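PDB 6G1D: hydrogen peroxide-inducible genes activator from Corynebacterium glutamicum, which probably senses hydrogen peroxide and, as a LysR-type transcription factor, regulates genes induced by peroxide stress. Local coordinates for residues Tyr113-Tyr126 against Gln298-Ala310. The protein carries 1 engineered substitution. Residues are numbered along the deposited sequence; the frame is centred on the assembly and turned at random.
Sequences YILPSMLSIVDEEY and QFALILQRAFQEA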
# COMPACT_ATOMS: atom_id res chain seq x y z
N TYR B 113 15.45 -4.60 -21.08
CA TYR B 113 15.92 -4.58 -22.46
C TYR B 113 17.36 -4.12 -22.57
O TYR B 113 18.08 -4.53 -23.49
CB TYR B 113 14.99 -3.73 -23.30
CG TYR B 113 13.54 -3.98 -23.00
CD1 TYR B 113 12.70 -2.94 -22.68
CD2 TYR B 113 13.01 -5.27 -22.97
CE1 TYR B 113 11.36 -3.17 -22.33
CE2 TYR B 113 11.68 -5.50 -22.67
CZ TYR B 113 10.88 -4.42 -22.32
OH TYR B 113 9.55 -4.58 -21.99
N ILE B 114 17.81 -3.31 -21.61
CA ILE B 114 19.19 -2.85 -21.57
C ILE B 114 20.07 -3.78 -20.71
O ILE B 114 21.30 -3.89 -20.96
CB ILE B 114 19.27 -1.38 -21.10
CG1 ILE B 114 20.60 -0.71 -21.55
CG2 ILE B 114 19.03 -1.24 -19.62
CD1 ILE B 114 20.66 -0.37 -23.05
N LEU B 115 19.48 -4.46 -19.72
CA LEU B 115 20.28 -5.23 -18.76
C LEU B 115 21.16 -6.33 -19.36
O LEU B 115 22.28 -6.48 -18.94
CB LEU B 115 19.41 -5.85 -17.66
CG LEU B 115 19.01 -4.91 -16.53
CD1 LEU B 115 17.94 -5.57 -15.66
CD2 LEU B 115 20.15 -4.39 -15.71
N PRO B 116 20.63 -7.12 -20.32
CA PRO B 116 21.51 -8.21 -20.75
C PRO B 116 22.86 -7.74 -21.25
O PRO B 116 23.88 -8.27 -20.81
CB PRO B 116 20.71 -8.94 -21.84
CG PRO B 116 19.29 -8.65 -21.45
CD PRO B 116 19.29 -7.23 -20.91
N SER B 117 22.87 -6.73 -22.12
CA SER B 117 24.13 -6.21 -22.69
C SER B 117 24.92 -5.45 -21.66
O SER B 117 26.14 -5.59 -21.59
CB SER B 117 23.91 -5.34 -23.93
OG SER B 117 23.28 -6.05 -24.96
N MET B 118 24.25 -4.61 -20.86
CA MET B 118 25.00 -3.87 -19.86
C MET B 118 25.73 -4.81 -18.91
O MET B 118 26.92 -4.57 -18.61
CB MET B 118 24.12 -2.92 -19.09
CG MET B 118 24.84 -2.15 -17.99
SD MET B 118 24.36 -2.72 -16.35
CE MET B 118 22.87 -1.73 -16.26
N LEU B 119 25.02 -5.82 -18.42
CA LEU B 119 25.60 -6.76 -17.47
C LEU B 119 26.73 -7.62 -18.06
O LEU B 119 27.67 -7.94 -17.38
CB LEU B 119 24.53 -7.67 -16.85
CG LEU B 119 23.54 -6.93 -15.91
CD1 LEU B 119 22.40 -7.81 -15.50
CD2 LEU B 119 24.25 -6.49 -14.68
N SER B 120 26.62 -7.97 -19.33
CA SER B 120 27.65 -8.75 -20.01
C SER B 120 28.94 -7.92 -20.23
O SER B 120 30.03 -8.43 -20.01
CB SER B 120 27.12 -9.31 -21.35
OG SER B 120 28.13 -9.99 -22.03
N ILE B 121 28.80 -6.66 -20.62
CA ILE B 121 29.93 -5.75 -20.73
C ILE B 121 30.65 -5.56 -19.40
O ILE B 121 31.88 -5.58 -19.31
CB ILE B 121 29.50 -4.37 -21.25
CG1 ILE B 121 29.12 -4.48 -22.72
CG2 ILE B 121 30.61 -3.33 -21.09
CD1 ILE B 121 28.40 -3.27 -23.26
N VAL B 122 29.87 -5.35 -18.36
CA VAL B 122 30.38 -5.16 -17.02
C VAL B 122 31.09 -6.41 -16.55
O VAL B 122 32.17 -6.32 -16.00
CB VAL B 122 29.23 -4.75 -16.05
CG1 VAL B 122 29.52 -5.08 -14.59
CG2 VAL B 122 28.91 -3.27 -16.27
N ASP B 123 30.49 -7.58 -16.71
CA ASP B 123 31.09 -8.84 -16.27
C ASP B 123 32.47 -9.08 -16.93
O ASP B 123 33.42 -9.48 -16.24
CB ASP B 123 30.14 -10.02 -16.56
CG ASP B 123 30.77 -11.38 -16.29
OD1 ASP B 123 31.00 -11.75 -15.12
OD2 ASP B 123 31.05 -12.09 -17.27
N GLU B 124 32.58 -8.79 -18.23
CA GLU B 124 33.82 -8.96 -18.96
C GLU B 124 34.85 -7.84 -18.74
O GLU B 124 36.02 -8.13 -18.53
CB GLU B 124 33.53 -9.17 -20.46
CG GLU B 124 34.73 -9.46 -21.33
CD GLU B 124 34.39 -9.96 -22.74
OE1 GLU B 124 35.10 -10.88 -23.19
OE2 GLU B 124 33.44 -9.46 -23.38
N GLU B 125 34.43 -6.58 -18.74
CA GLU B 125 35.37 -5.44 -18.76
C GLU B 125 35.58 -4.71 -17.43
O GLU B 125 36.54 -3.97 -17.28
CB GLU B 125 34.94 -4.41 -19.81
CG GLU B 125 34.94 -5.00 -21.20
CD GLU B 125 34.42 -4.08 -22.28
OE1 GLU B 125 34.45 -2.85 -22.12
OE2 GLU B 125 34.05 -4.59 -23.34
N TYR B 126 34.63 -4.89 -16.52
CA TYR B 126 34.72 -4.30 -15.19
C TYR B 126 34.41 -5.37 -14.14
O TYR B 126 33.43 -5.26 -13.38
CB TYR B 126 33.76 -3.12 -15.08
CG TYR B 126 34.06 -2.05 -16.09
CD1 TYR B 126 34.99 -1.05 -15.82
CD2 TYR B 126 33.44 -2.06 -17.34
CE1 TYR B 126 35.27 -0.07 -16.75
CE2 TYR B 126 33.72 -1.09 -18.29
CZ TYR B 126 34.63 -0.09 -17.98
OH TYR B 126 34.92 0.88 -18.89
N GLN B 298 31.98 7.10 -17.33
CA GLN B 298 32.40 5.81 -17.88
C GLN B 298 31.22 4.86 -17.92
O GLN B 298 31.07 4.10 -18.86
CB GLN B 298 33.51 5.14 -17.06
CG GLN B 298 34.92 5.65 -17.25
CD GLN B 298 35.86 5.12 -16.17
OE1 GLN B 298 36.05 5.79 -15.16
NE2 GLN B 298 36.44 3.91 -16.35
N PHE B 299 30.38 4.88 -16.89
CA PHE B 299 29.22 4.02 -16.90
C PHE B 299 28.31 4.39 -18.03
O PHE B 299 27.72 3.51 -18.65
CB PHE B 299 28.44 4.07 -15.57
CG PHE B 299 27.46 2.96 -15.43
CD1 PHE B 299 26.10 3.19 -15.28
CD2 PHE B 299 27.91 1.66 -15.51
CE1 PHE B 299 25.21 2.14 -15.22
CE2 PHE B 299 27.02 0.59 -15.43
CZ PHE B 299 25.66 0.83 -15.24
N ALA B 300 28.17 5.69 -18.30
CA ALA B 300 27.35 6.16 -19.42
C ALA B 300 27.80 5.55 -20.75
O ALA B 300 26.95 5.17 -21.58
CB ALA B 300 27.38 7.67 -19.53
N LEU B 301 29.12 5.48 -20.97
CA LEU B 301 29.63 4.88 -22.20
C LEU B 301 29.19 3.41 -22.33
O LEU B 301 28.88 2.95 -23.45
CB LEU B 301 31.16 5.00 -22.28
CG LEU B 301 31.80 6.38 -22.41
CD1 LEU B 301 33.33 6.19 -22.40
CD2 LEU B 301 31.32 7.11 -23.68
N ILE B 302 29.17 2.68 -21.22
CA ILE B 302 28.70 1.30 -21.19
C ILE B 302 27.25 1.21 -21.60
O ILE B 302 26.87 0.36 -22.40
CB ILE B 302 28.89 0.66 -19.79
CG1 ILE B 302 30.37 0.55 -19.45
CG2 ILE B 302 28.25 -0.73 -19.73
CD1 ILE B 302 30.67 0.07 -18.05
N LEU B 303 26.43 2.09 -21.04
CA LEU B 303 25.02 2.13 -21.38
C LEU B 303 24.79 2.50 -22.86
O LEU B 303 23.88 1.95 -23.47
CB LEU B 303 24.25 3.07 -20.45
CG LEU B 303 24.20 2.62 -19.00
CD1 LEU B 303 23.58 3.72 -18.12
CD2 LEU B 303 23.43 1.31 -18.87
N GLN B 304 25.57 3.42 -23.42
CA GLN B 304 25.44 3.74 -24.83
C GLN B 304 25.80 2.55 -25.72
O GLN B 304 25.12 2.30 -26.76
CB GLN B 304 26.29 4.93 -25.20
CG GLN B 304 25.79 6.24 -24.56
CD GLN B 304 26.75 7.38 -24.81
OE1 GLN B 304 27.98 7.21 -24.65
NE2 GLN B 304 26.23 8.51 -25.23
N ARG B 305 26.83 1.79 -25.31
CA ARG B 305 27.19 0.58 -26.03
C ARG B 305 26.12 -0.50 -25.88
O ARG B 305 25.75 -1.15 -26.86
CB ARG B 305 28.58 0.05 -25.60
CG ARG B 305 29.74 0.94 -25.99
CD ARG B 305 31.03 0.55 -25.27
NE ARG B 305 31.31 -0.89 -25.42
CZ ARG B 305 32.06 -1.62 -24.60
NH1 ARG B 305 32.65 -1.09 -23.52
NH2 ARG B 305 32.23 -2.92 -24.84
N ALA B 306 25.62 -0.68 -24.68
CA ALA B 306 24.54 -1.63 -24.42
C ALA B 306 23.30 -1.37 -25.25
O ALA B 306 22.69 -2.29 -25.77
CB ALA B 306 24.16 -1.65 -22.92
N PHE B 307 22.94 -0.10 -25.40
CA PHE B 307 21.80 0.28 -26.21
C PHE B 307 22.03 -0.08 -27.68
O PHE B 307 21.12 -0.57 -28.35
CB PHE B 307 21.46 1.77 -26.06
CG PHE B 307 20.32 2.21 -26.94
CD1 PHE B 307 19.04 1.71 -26.72
CD2 PHE B 307 20.53 3.09 -28.00
CE1 PHE B 307 17.98 2.09 -27.54
CE2 PHE B 307 19.48 3.49 -28.81
CZ PHE B 307 18.21 2.99 -28.58
N GLN B 308 23.23 0.20 -28.19
CA GLN B 308 23.56 -0.16 -29.59
C GLN B 308 23.41 -1.66 -29.84
O GLN B 308 22.93 -2.06 -30.89
CB GLN B 308 24.98 0.30 -29.99
CG GLN B 308 25.11 1.81 -30.19
CD GLN B 308 24.03 2.40 -31.12
OE1 GLN B 308 23.90 2.01 -32.28
NE2 GLN B 308 23.23 3.33 -30.58
N GLU B 309 23.81 -2.47 -28.86
CA GLU B 309 23.62 -3.90 -28.93
C GLU B 309 22.15 -4.32 -28.84
O GLU B 309 21.73 -5.24 -29.50
CB GLU B 309 24.45 -4.57 -27.82
CG GLU B 309 25.95 -4.47 -28.11
CD GLU B 309 26.83 -4.98 -26.98
OE1 GLU B 309 26.37 -5.79 -26.10
OE2 GLU B 309 28.03 -4.61 -27.00
N ALA B 310 21.37 -3.66 -28.00
CA ALA B 310 19.92 -3.89 -27.92
C ALA B 310 19.22 -3.54 -29.23
O ALA B 310 18.26 -4.21 -29.61
CB ALA B 310 19.31 -3.09 -26.77
O HOH W 1 33.30 2.87 -20.15
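Helices 113-125 and 298-310 cross steeply with an antiparallel sense, their N-to-C directions 124° apart and axes 8.2 Å at closest approach, and their backbones come nearest where Ser117 faces Ala306. This is consistent with the small side chain of Ala306, whose CB sits 3.6 Å from Met118 N. Beside it, Ile114, with CG1 anti to its backbone N (chi1 -158°), lays CD1 on the Phe307 backbone. Met118 is a knob among Phe299, Ile302, Leu303 and Ala306, its bent chain bringing SD to the edge of the Phe299 ring, 5.2 Å from the centroid, in a Met-aromatic contact. Ile121 is a second knob, among Ile302, Arg305, Ala306 and Glu309; its CG2 meets CG2 of Ile302 at 3.8 Å, while its CG1 branch lies over one Arg305 guanidinium face, CD1 displaced toward the rim. In the plane of that group, Glu125 is held end-on through the syn side of each oxygen, NH1 of Arg305 to OE1 and NH2 to OE2, both at 2.9 Å and nearly straight, keeping the two planes 15° apart. Past the helix end, CE2 of Tyr126 packs obliquely on CD1 of Ile302, and a water joins the Tyr126 hydroxyl to Gln298 O. Near the closest backbone approach, Ser117 OG weakly hydrogen-bonds Glu309 OE1. Met118 and Phe299 rest on strand 100-106 and Leu303 on strand 164-179; Leu115 and Leu119 pack on strand 129-135 and on Thr239 and Ala246 of the second subunit, placing helix 113-125 at a subunit interface. The pair thus forms a two-helix layer against the mixed sheet, characteristic of the periplasmic-binding-protein-like regulatory domain of LysR-type regulators.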